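PDB 1E6Y: methyl-coenzyme M reductase subunit gamma from Methanosarcina barkeri, which forms part of the nickel enzyme that makes methane and the mixed coenzyme M–coenzyme B disulfide from methyl-coenzyme M and coenzyme B. Local coordinates for residues C[23-28]-C[139-144]; C[40-45]-C[82-87]; C[172-177]-C[188-193]; C[179-184]-C[199-204]. All blocks are in the same frame, centred on the assembly; numbering follows the deposited sequence.

Interaction 1 (C[23-28]-C[139-144]); sequences GKLEKL and ETEITD
E141 and E26 tie together two loops that follow helices 127-139 and 12-22, in a single beta bridge between K27 and T140, whose CA atoms are 4.1 Å apart; its bonds are E141 N to E26 O and L28 N to E139 O, both 2.9 Å. The E141 carboxylate adds a side-chain bond to this isolated bridge. From the E141 CB, which meets L28 CD1 at 3.7 Å, CG turns into the position between the backbone N and the carbonyl carbon (chi1 63°) and rests 3.9 Å from L25 CD2. CD then passes the E26 backbone, and the carboxylate divides its work: OE2 forms a salt bridge with R211, which also holds E26 OE2, so a shared cation probably eases the approach of two acids. L25 lays CD1 against T140 OG1, itself bonded to V136 O, and against I142. K27 runs alongside E139, but their salt bridge is long; K27 NZ is held by R29 O and E30, and E139 OE2 by K135. At the tip of E141, OE1 takes the E26 N-H on its anti side, 2.9 Å from E26 N and almost straight at 175°.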
# COMPACT_ATOMS: atom_id res chain seq x y z
N GLY C 23 -2.41 -49.87 -2.65
CA GLY C 23 -3.81 -50.26 -2.67
C GLY C 23 -4.04 -51.74 -2.38
O GLY C 23 -5.13 -52.26 -2.60
N LYS C 24 -3.01 -52.41 -1.87
CA LYS C 24 -3.13 -53.81 -1.48
C LYS C 24 -3.63 -53.90 -0.04
O LYS C 24 -2.85 -54.03 0.90
CB LYS C 24 -1.78 -54.51 -1.65
CG LYS C 24 -1.35 -54.61 -3.10
CD LYS C 24 0.05 -55.17 -3.26
CE LYS C 24 0.45 -55.20 -4.73
NZ LYS C 24 1.76 -55.88 -4.96
N LEU C 25 -4.94 -53.76 0.11
CA LEU C 25 -5.58 -53.63 1.41
C LEU C 25 -6.55 -54.77 1.64
O LEU C 25 -7.44 -55.01 0.83
CB LEU C 25 -6.33 -52.30 1.50
CG LEU C 25 -5.52 -51.01 1.34
CD1 LEU C 25 -6.45 -49.84 1.06
CD2 LEU C 25 -4.71 -50.77 2.59
N GLU C 26 -6.43 -55.43 2.79
CA GLU C 26 -7.34 -56.50 3.16
C GLU C 26 -8.74 -55.97 3.43
O GLU C 26 -8.92 -55.00 4.18
CB GLU C 26 -6.81 -57.23 4.40
CG GLU C 26 -7.68 -58.41 4.85
CD GLU C 26 -7.12 -59.15 6.05
OE1 GLU C 26 -7.68 -60.21 6.39
OE2 GLU C 26 -6.12 -58.69 6.65
N LYS C 27 -9.73 -56.56 2.76
CA LYS C 27 -11.13 -56.26 3.04
C LYS C 27 -11.52 -56.90 4.37
O LYS C 27 -11.29 -58.09 4.59
CB LYS C 27 -12.01 -56.82 1.92
CG LYS C 27 -13.46 -56.38 1.97
CD LYS C 27 -14.22 -56.94 0.78
CE LYS C 27 -15.64 -56.41 0.72
NZ LYS C 27 -16.39 -56.71 1.96
N LEU C 28 -12.05 -56.08 5.28
CA LEU C 28 -12.35 -56.54 6.63
C LEU C 28 -13.83 -56.53 6.96
O LEU C 28 -14.26 -57.15 7.94
CB LEU C 28 -11.60 -55.68 7.66
CG LEU C 28 -10.07 -55.77 7.67
CD1 LEU C 28 -9.52 -54.89 8.78
CD2 LEU C 28 -9.62 -57.20 7.88
N GLU C 139 -14.43 -50.25 3.80
CA GLU C 139 -14.49 -51.70 3.93
C GLU C 139 -13.16 -52.36 4.28
O GLU C 139 -13.13 -53.44 4.87
CB GLU C 139 -15.03 -52.32 2.63
CG GLU C 139 -16.49 -52.01 2.35
CD GLU C 139 -17.06 -52.79 1.17
OE1 GLU C 139 -16.28 -53.17 0.27
OE2 GLU C 139 -18.29 -53.00 1.14
N THR C 140 -12.06 -51.72 3.90
CA THR C 140 -10.74 -52.33 4.04
C THR C 140 -10.00 -51.88 5.30
O THR C 140 -10.46 -50.99 6.02
CB THR C 140 -9.85 -52.06 2.81
OG1 THR C 140 -9.55 -50.66 2.74
CG2 THR C 140 -10.55 -52.50 1.54
N GLU C 141 -8.83 -52.47 5.50
CA GLU C 141 -8.05 -52.28 6.72
C GLU C 141 -7.54 -50.85 6.91
O GLU C 141 -7.11 -50.49 8.01
CB GLU C 141 -6.86 -53.24 6.73
CG GLU C 141 -5.87 -53.02 5.61
CD GLU C 141 -4.67 -53.94 5.68
OE1 GLU C 141 -4.44 -54.69 4.72
OE2 GLU C 141 -3.96 -53.90 6.71
N ILE C 142 -7.60 -50.04 5.85
CA ILE C 142 -7.16 -48.65 5.93
C ILE C 142 -7.97 -47.87 6.97
O ILE C 142 -7.48 -46.90 7.55
CB ILE C 142 -7.24 -47.94 4.55
CG1 ILE C 142 -6.49 -46.60 4.59
CG2 ILE C 142 -8.69 -47.73 4.14
CD1 ILE C 142 -6.10 -46.07 3.23
N THR C 143 -9.16 -48.37 7.30
CA THR C 143 -9.99 -47.76 8.32
C THR C 143 -10.36 -48.73 9.43
O THR C 143 -10.87 -49.83 9.17
CB THR C 143 -11.28 -47.18 7.73
OG1 THR C 143 -10.96 -46.24 6.69
CG2 THR C 143 -12.09 -46.46 8.80
N ASP C 144 -10.02 -48.37 10.67
CA ASP C 144 -10.70 -48.92 11.83
C ASP C 144 -11.73 -47.90 12.29
O ASP C 144 -11.39 -46.74 12.52
CB ASP C 144 -9.73 -49.20 12.97
CG ASP C 144 -10.43 -49.71 14.21
OD1 ASP C 144 -10.87 -50.88 14.19
OD2 ASP C 144 -10.63 -48.92 15.16

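Interaction 2 (C[40-45]-C[82-87]); sequences LGHRAP and VRYIQF
The imidazole of H42 is sandwiched, with the carbonyl O of L40 3.3 Å above the centre of one face and R83 CB over the other, 3.7 Å from the ring centroid in a CH-pi contact. At its edge, nearly in plane, NE2 donates to Y84 O at 2.8 Å, using a carbonyl lone pair. Also at the ring edge, ND1 lies 2.8 Å from a water that accepts from R83 NH1. The Y84 ring receives the H42 edge on its face in an offset edge-to-face pair, planes at 65°, with H42 CE1 3.4 Å from Y84 CE2. R83 folds back at chi2 and chi3 so that NH2 returns to V82 O, while its main partner is an acidic side chain of a neighbouring subunit. An alanine in place of H42 would probably deprive Y84 O of its imidazole donor and open a gap between L40 O and R83 CB. Nearby, L40 CD2 meets I85 CB at 3.7 Å. The whole illustrates how a residue just past a helix end can be fastened to strand 82-89 of an antiparallel sheet, with the Y84 side chain about 9 Å from factor 430.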
# COMPACT_ATOMS: atom_id res chain seq x y z
N LEU C 40 -22.49 -40.69 3.72
CA LEU C 40 -21.87 -39.59 2.98
C LEU C 40 -22.75 -38.34 2.96
O LEU C 40 -22.24 -37.22 3.00
CB LEU C 40 -21.55 -40.05 1.55
CG LEU C 40 -20.45 -41.10 1.43
CD1 LEU C 40 -20.36 -41.60 0.00
CD2 LEU C 40 -19.12 -40.51 1.87
N GLY C 41 -24.06 -38.55 2.89
CA GLY C 41 -25.01 -37.47 3.12
C GLY C 41 -25.20 -36.47 1.99
O GLY C 41 -25.73 -35.38 2.22
N HIS C 42 -24.84 -36.84 0.76
CA HIS C 42 -24.94 -35.93 -0.38
C HIS C 42 -26.25 -36.06 -1.15
O HIS C 42 -26.60 -35.19 -1.94
CB HIS C 42 -23.76 -36.15 -1.33
CG HIS C 42 -22.43 -36.12 -0.66
ND1 HIS C 42 -22.01 -35.06 0.12
CD2 HIS C 42 -21.42 -37.02 -0.63
CE1 HIS C 42 -20.81 -35.32 0.60
NE2 HIS C 42 -20.43 -36.51 0.16
N ARG C 43 -26.94 -37.19 -0.96
CA ARG C 43 -28.20 -37.43 -1.62
C ARG C 43 -28.91 -38.61 -0.94
O ARG C 43 -28.24 -39.32 -0.19
CB ARG C 43 -28.00 -37.77 -3.10
CG ARG C 43 -27.32 -39.11 -3.36
CD ARG C 43 -27.09 -39.28 -4.87
NE ARG C 43 -26.99 -40.71 -5.18
CZ ARG C 43 -25.94 -41.45 -4.84
NH1 ARG C 43 -24.91 -40.89 -4.21
NH2 ARG C 43 -25.87 -42.75 -5.10
N ALA C 44 -30.22 -38.75 -1.15
CA ALA C 44 -30.98 -39.85 -0.56
C ALA C 44 -30.47 -41.18 -1.11
O ALA C 44 -30.17 -41.29 -2.30
CB ALA C 44 -32.45 -39.69 -0.87
N PRO C 45 -30.32 -42.20 -0.24
CA PRO C 45 -29.89 -43.53 -0.68
C PRO C 45 -30.70 -44.05 -1.87
O PRO C 45 -31.93 -43.90 -1.91
CB PRO C 45 -30.09 -44.39 0.56
CG PRO C 45 -29.89 -43.43 1.69
CD PRO C 45 -30.52 -42.15 1.22
N VAL C 82 -19.00 -32.54 -7.80
CA VAL C 82 -17.84 -32.98 -7.04
C VAL C 82 -18.24 -33.00 -5.56
O VAL C 82 -18.65 -31.97 -5.02
CB VAL C 82 -16.63 -32.03 -7.24
CG1 VAL C 82 -15.46 -32.48 -6.37
CG2 VAL C 82 -16.22 -32.01 -8.70
N ARG C 83 -18.27 -34.19 -4.96
CA ARG C 83 -18.54 -34.30 -3.53
C ARG C 83 -17.38 -35.05 -2.86
O ARG C 83 -16.33 -35.22 -3.48
CB ARG C 83 -19.86 -34.99 -3.23
CG ARG C 83 -21.13 -34.46 -3.85
CD ARG C 83 -21.33 -32.98 -3.62
NE ARG C 83 -21.32 -32.53 -2.24
CZ ARG C 83 -20.54 -31.55 -1.78
NH1 ARG C 83 -20.62 -31.19 -0.50
NH2 ARG C 83 -19.67 -30.93 -2.57
N TYR C 84 -17.53 -35.40 -1.59
CA TYR C 84 -16.37 -35.79 -0.79
C TYR C 84 -16.63 -36.90 0.23
O TYR C 84 -17.76 -37.14 0.63
CB TYR C 84 -15.81 -34.57 -0.07
CG TYR C 84 -16.67 -34.10 1.09
CD1 TYR C 84 -16.42 -34.54 2.39
CD2 TYR C 84 -17.80 -33.32 0.86
CE1 TYR C 84 -17.28 -34.23 3.43
CE2 TYR C 84 -18.67 -33.00 1.90
CZ TYR C 84 -18.41 -33.47 3.18
OH TYR C 84 -19.29 -33.20 4.20
N ILE C 85 -15.54 -37.54 0.66
CA ILE C 85 -15.53 -38.29 1.91
C ILE C 85 -14.31 -37.84 2.71
O ILE C 85 -13.22 -37.66 2.16
CB ILE C 85 -15.47 -39.82 1.68
CG1 ILE C 85 -15.41 -40.55 3.04
CG2 ILE C 85 -14.28 -40.20 0.82
CD1 ILE C 85 -15.80 -42.01 2.97
N GLN C 86 -14.52 -37.58 4.00
CA GLN C 86 -13.46 -37.07 4.87
C GLN C 86 -13.33 -37.91 6.14
O GLN C 86 -14.34 -38.28 6.75
CB GLN C 86 -13.74 -35.61 5.22
CG GLN C 86 -12.70 -34.97 6.11
CD GLN C 86 -12.80 -33.47 6.11
OE1 GLN C 86 -12.13 -32.80 5.33
NE2 GLN C 86 -13.63 -32.92 6.98
N PHE C 87 -12.10 -38.21 6.52
CA PHE C 87 -11.81 -39.02 7.70
C PHE C 87 -10.98 -38.25 8.72
O PHE C 87 -10.09 -37.48 8.36
CB PHE C 87 -11.04 -40.28 7.31
CG PHE C 87 -11.86 -41.31 6.59
CD1 PHE C 87 -11.92 -41.31 5.20
CD2 PHE C 87 -12.50 -42.33 7.29
CE1 PHE C 87 -12.62 -42.31 4.51
CE2 PHE C 87 -13.20 -43.33 6.62
CZ PHE C 87 -13.26 -43.32 5.23
O HOH W 1 -23.07 -32.50 0.60

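Interaction 3 (C[172-177]-C[188-193]); sequences LDRRRL and QVAIPL
R174 and A190 have the nearest CA atoms, 5.7 Å apart, with no main-chain hydrogen bond from one segment to the other. Each segment leads into an outer strand of the same antiparallel sheet, 175-178 and 192-198, and strand 181-186 runs between them; D185 of that middle strand bonds to the backbones of both R174 and L193. A190 has a positive phi of 70°, a left-handed backbone conformation two residues before strand 192-198, and its methyl group points at the other segment. There it meets L172, whose CD1 lies 3.6 Å from A190 CB. The aliphatic part of R174 lies against the same residue, CG 3.7 Å from A190 CA. A bend at chi3 (-79°) then swings the guanidinium past A190 to the carbonyl of Q188, where NH1 makes a weak hydrogen bond to O at 2.8 Å. NH1 also donates to A153 O, and NH2 to T154 O and to D170 in a salt bridge, while L172 CB lies over the rim of one face of the group. The cation is thus held by several acceptors at once, and its rotation is probably fixed. Within 172-177, R176 grips D173 side-on, NE to OD1 at 2.9 Å and NH2 to the D173 carbonyl O. The bonds from R174 to A153 O and T154 O are consistent with a second-shell role, since both residues line the factor 430 pocket and the arginine side chain is about 7 Å from the cofactor.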
# COMPACT_ATOMS: atom_id res chain seq x y z
N LEU C 172 -19.53 -34.43 17.96
CA LEU C 172 -20.90 -34.53 17.49
C LEU C 172 -21.44 -35.96 17.53
O LEU C 172 -22.53 -36.23 17.02
CB LEU C 172 -21.00 -33.98 16.06
CG LEU C 172 -20.47 -32.56 15.85
CD1 LEU C 172 -20.81 -32.08 14.45
CD2 LEU C 172 -21.07 -31.62 16.89
N ASP C 173 -20.65 -36.88 18.10
CA ASP C 173 -21.12 -38.23 18.43
C ASP C 173 -21.84 -38.91 17.26
O ASP C 173 -23.00 -39.30 17.37
CB ASP C 173 -22.03 -38.16 19.67
CG ASP C 173 -22.51 -39.53 20.12
OD1 ASP C 173 -21.72 -40.50 20.06
OD2 ASP C 173 -23.69 -39.64 20.53
N ARG C 174 -21.14 -39.05 16.13
CA ARG C 174 -21.75 -39.60 14.93
C ARG C 174 -21.69 -41.14 14.93
O ARG C 174 -22.50 -41.76 14.27
CB ARG C 174 -21.03 -39.10 13.67
CG ARG C 174 -21.50 -37.71 13.25
CD ARG C 174 -20.44 -37.04 12.37
NE ARG C 174 -19.36 -36.50 13.18
CZ ARG C 174 -18.66 -35.39 12.94
NH1 ARG C 174 -18.97 -34.71 11.83
NH2 ARG C 174 -17.71 -34.93 13.72
N ARG C 175 -20.72 -41.67 15.64
CA ARG C 175 -20.49 -43.12 15.66
C ARG C 175 -19.91 -43.48 17.03
O ARG C 175 -19.15 -42.73 17.64
CB ARG C 175 -19.56 -43.55 14.54
CG ARG C 175 -18.13 -43.09 14.57
CD ARG C 175 -17.16 -43.99 15.30
NE ARG C 175 -15.80 -43.52 15.46
CZ ARG C 175 -15.35 -42.62 16.30
NH1 ARG C 175 -16.22 -42.03 17.12
NH2 ARG C 175 -14.07 -42.31 16.37
N ARG C 176 -20.30 -44.68 17.49
CA ARG C 176 -19.79 -45.12 18.78
C ARG C 176 -19.88 -46.65 18.89
O ARG C 176 -20.54 -47.26 18.06
CB ARG C 176 -20.64 -44.51 19.91
CG ARG C 176 -22.05 -45.09 19.96
CD ARG C 176 -23.00 -44.13 20.67
NE ARG C 176 -23.23 -42.97 19.79
CZ ARG C 176 -24.10 -42.95 18.79
NH1 ARG C 176 -24.87 -44.00 18.52
NH2 ARG C 176 -24.22 -41.86 18.03
N LEU C 177 -19.29 -47.19 19.95
CA LEU C 177 -19.33 -48.61 20.28
C LEU C 177 -20.67 -48.98 20.92
O LEU C 177 -21.02 -48.46 21.98
CB LEU C 177 -18.21 -48.95 21.27
CG LEU C 177 -17.19 -50.05 20.96
CD1 LEU C 177 -16.85 -50.76 22.25
CD2 LEU C 177 -17.75 -51.03 19.94
N GLN C 188 -21.92 -37.84 7.80
CA GLN C 188 -20.61 -37.28 8.13
C GLN C 188 -20.64 -35.81 8.56
O GLN C 188 -19.68 -35.32 9.14
CB GLN C 188 -19.62 -37.49 6.98
CG GLN C 188 -19.92 -36.73 5.69
CD GLN C 188 -18.88 -37.00 4.62
OE1 GLN C 188 -17.69 -37.19 4.92
NE2 GLN C 188 -19.32 -37.05 3.37
N VAL C 189 -21.77 -35.14 8.34
CA VAL C 189 -21.98 -33.82 8.93
C VAL C 189 -23.00 -33.84 10.07
O VAL C 189 -23.63 -32.83 10.39
CB VAL C 189 -22.39 -32.76 7.86
CG1 VAL C 189 -21.19 -32.44 6.97
CG2 VAL C 189 -23.56 -33.27 7.03
N ALA C 190 -23.15 -35.02 10.68
CA ALA C 190 -23.88 -35.19 11.94
C ALA C 190 -25.40 -35.00 11.86
O ALA C 190 -26.06 -34.78 12.87
CB ALA C 190 -23.30 -34.28 13.03
N ILE C 191 -25.96 -35.16 10.66
CA ILE C 191 -27.41 -35.21 10.50
C ILE C 191 -27.89 -36.65 10.71
O ILE C 191 -27.37 -37.58 10.09
CB ILE C 191 -27.85 -34.73 9.10
CG1 ILE C 191 -27.37 -33.30 8.86
CG2 ILE C 191 -29.37 -34.79 8.96
CD1 ILE C 191 -27.66 -32.77 7.48
N PRO C 192 -28.83 -36.85 11.65
CA PRO C 192 -29.26 -38.20 12.05
C PRO C 192 -29.80 -39.03 10.89
O PRO C 192 -30.53 -38.52 10.04
CB PRO C 192 -30.34 -37.92 13.10
CG PRO C 192 -29.94 -36.61 13.68
CD PRO C 192 -29.44 -35.82 12.50
N LEU C 193 -29.38 -40.29 10.84
CA LEU C 193 -29.80 -41.21 9.79
C LEU C 193 -31.12 -41.88 10.14
O LEU C 193 -31.44 -42.07 11.31
CB LEU C 193 -28.73 -42.28 9.55
CG LEU C 193 -27.36 -41.82 9.05
CD1 LEU C 193 -26.46 -43.03 8.85
CD2 LEU C 193 -27.52 -41.04 7.75

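Interaction 4 (C[179-184]-C[199-204]); sequences NGTIIM and LGKPMS
I182 makes two backbone hydrogen bonds with the loop that follows strand 192-198, donating from N to G200 O at 2.9 Å and accepting at O from L199 N at 2.7 Å. One residue of strand 181-186 thus spans two of the facing segment, which runs roughly antiparallel. The I182 side chain fills the corner so made. CG1, anti to the carbonyl carbon (chi1 -63°), leans to P202 CD at 4.0 Å, while CG2 turns the other way to L199 CB. Further along the strand M184 offers CB to L199 CD1 at 3.8 Å. An alanine in place of I182 would probably open a gap between L199 and P202, leaving L199 CB and P202 CD without their apolar neighbour. Near the start of the strand, the carbonyl O of G180 lies 3.3 Å from K201 CG. A water bridges the two segments there, donating to T181 OG1 at 2.9 Å and accepting from K201 NZ. In the second shell, D198 OD1 bonds to both T181 OG1 and the N of G200, so a single carboxylate oxygen helps to set the loop against the strand. Outward again, I182 packs on R175 and L177 and M184 on R175, all on strand 175-178, the neighbour of 181-186 on the side opposite 192-198. The loop ends at S204, whose OG caps E207 N at the start of helix 205-211.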
# COMPACT_ATOMS: atom_id res chain seq x y z
N ASN C 179 -22.69 -52.61 21.85
CA ASN C 179 -22.73 -54.07 21.89
C ASN C 179 -21.54 -54.69 21.17
O ASN C 179 -21.68 -55.68 20.44
CB ASN C 179 -24.05 -54.59 21.30
CG ASN C 179 -25.27 -53.89 21.88
OD1 ASN C 179 -25.36 -53.69 23.09
ND2 ASN C 179 -26.18 -53.47 21.01
N GLY C 180 -20.37 -54.08 21.34
CA GLY C 180 -19.15 -54.62 20.77
C GLY C 180 -18.96 -54.33 19.29
O GLY C 180 -18.02 -54.84 18.67
N THR C 181 -19.84 -53.52 18.71
CA THR C 181 -19.72 -53.14 17.31
C THR C 181 -19.87 -51.63 17.13
O THR C 181 -20.49 -50.96 17.95
CB THR C 181 -20.77 -53.88 16.44
OG1 THR C 181 -20.37 -53.85 15.07
CG2 THR C 181 -22.14 -53.23 16.57
N ILE C 182 -19.25 -51.10 16.08
CA ILE C 182 -19.33 -49.67 15.79
C ILE C 182 -20.60 -49.34 15.02
O ILE C 182 -20.86 -49.89 13.95
CB ILE C 182 -18.09 -49.18 14.99
CG1 ILE C 182 -16.82 -49.36 15.83
CG2 ILE C 182 -18.26 -47.72 14.60
CD1 ILE C 182 -16.77 -48.50 17.07
N ILE C 183 -21.43 -48.48 15.61
CA ILE C 183 -22.67 -48.03 15.00
C ILE C 183 -22.53 -46.56 14.62
O ILE C 183 -22.11 -45.73 15.43
CB ILE C 183 -23.86 -48.19 15.98
CG1 ILE C 183 -24.15 -49.68 16.22
CG2 ILE C 183 -25.10 -47.48 15.45
CD1 ILE C 183 -24.56 -50.43 14.98
N MET C 184 -22.83 -46.25 13.36
CA MET C 184 -22.92 -44.87 12.89
C MET C 184 -24.38 -44.56 12.55
O MET C 184 -24.95 -45.17 11.65
CB MET C 184 -22.04 -44.66 11.66
CG MET C 184 -22.01 -43.23 11.14
SD MET C 184 -20.80 -43.00 9.82
CE MET C 184 -20.72 -41.21 9.71
N LEU C 199 -20.78 -50.68 11.32
CA LEU C 199 -19.45 -50.57 10.72
C LEU C 199 -18.50 -51.63 11.28
O LEU C 199 -17.28 -51.53 11.13
CB LEU C 199 -18.88 -49.17 10.95
CG LEU C 199 -19.67 -48.03 10.29
CD1 LEU C 199 -19.02 -46.70 10.61
CD2 LEU C 199 -19.74 -48.26 8.79
N GLY C 200 -19.08 -52.65 11.92
CA GLY C 200 -18.32 -53.82 12.32
C GLY C 200 -17.60 -53.68 13.65
O GLY C 200 -17.54 -52.60 14.23
N LYS C 201 -17.07 -54.80 14.14
CA LYS C 201 -16.30 -54.81 15.37
C LYS C 201 -14.94 -54.15 15.17
O LYS C 201 -14.28 -54.36 14.15
CB LYS C 201 -16.11 -56.25 15.87
CG LYS C 201 -17.43 -56.94 16.18
CD LYS C 201 -17.25 -58.20 17.01
CE LYS C 201 -18.57 -58.63 17.65
NZ LYS C 201 -19.74 -58.53 16.72
N PRO C 202 -14.54 -53.28 16.11
CA PRO C 202 -13.24 -52.61 16.06
C PRO C 202 -12.06 -53.57 16.21
O PRO C 202 -12.20 -54.66 16.78
CB PRO C 202 -13.30 -51.62 17.22
CG PRO C 202 -14.31 -52.20 18.16
CD PRO C 202 -15.34 -52.83 17.27
N MET C 203 -10.91 -53.17 15.69
CA MET C 203 -9.67 -53.89 15.92
C MET C 203 -9.30 -53.77 17.39
O MET C 203 -9.57 -52.76 18.03
CB MET C 203 -8.54 -53.28 15.09
CG MET C 203 -8.72 -53.40 13.59
SD MET C 203 -7.43 -52.49 12.71
CE MET C 203 -8.07 -52.56 11.03
N SER C 204 -8.65 -54.81 17.92
CA SER C 204 -8.01 -54.70 19.22
C SER C 204 -6.86 -53.71 19.11
O SER C 204 -6.38 -53.42 18.01
CB SER C 204 -7.49 -56.07 19.66
OG SER C 204 -6.50 -56.54 18.76
O HOH W 2 -20.32 -56.64 14.31

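In the fold
Interactions 3 and 4 hold the same three-stranded sheet, whose middle strand 181-186 bonds to 175-178 through I183 N and R176 O; interaction 4 pairs the backbone of 181-186 with the loop after 192-198 and is partly buried, whereas interaction 3 is buried and relies on side-chain reach. Interaction 2, also buried, belongs to the other sheet and uses rings and a bridging water. Q188 joins it to interaction 3, its NE2 bonding both L40 O and Y84 O. Interaction 1 is only partly buried and rich in acidic side chains whose charges are met mainly outside its segments; D144 OD1 to M203 N and L28 on M203 link it to interaction 4. The buried pair lies nearer the cofactor.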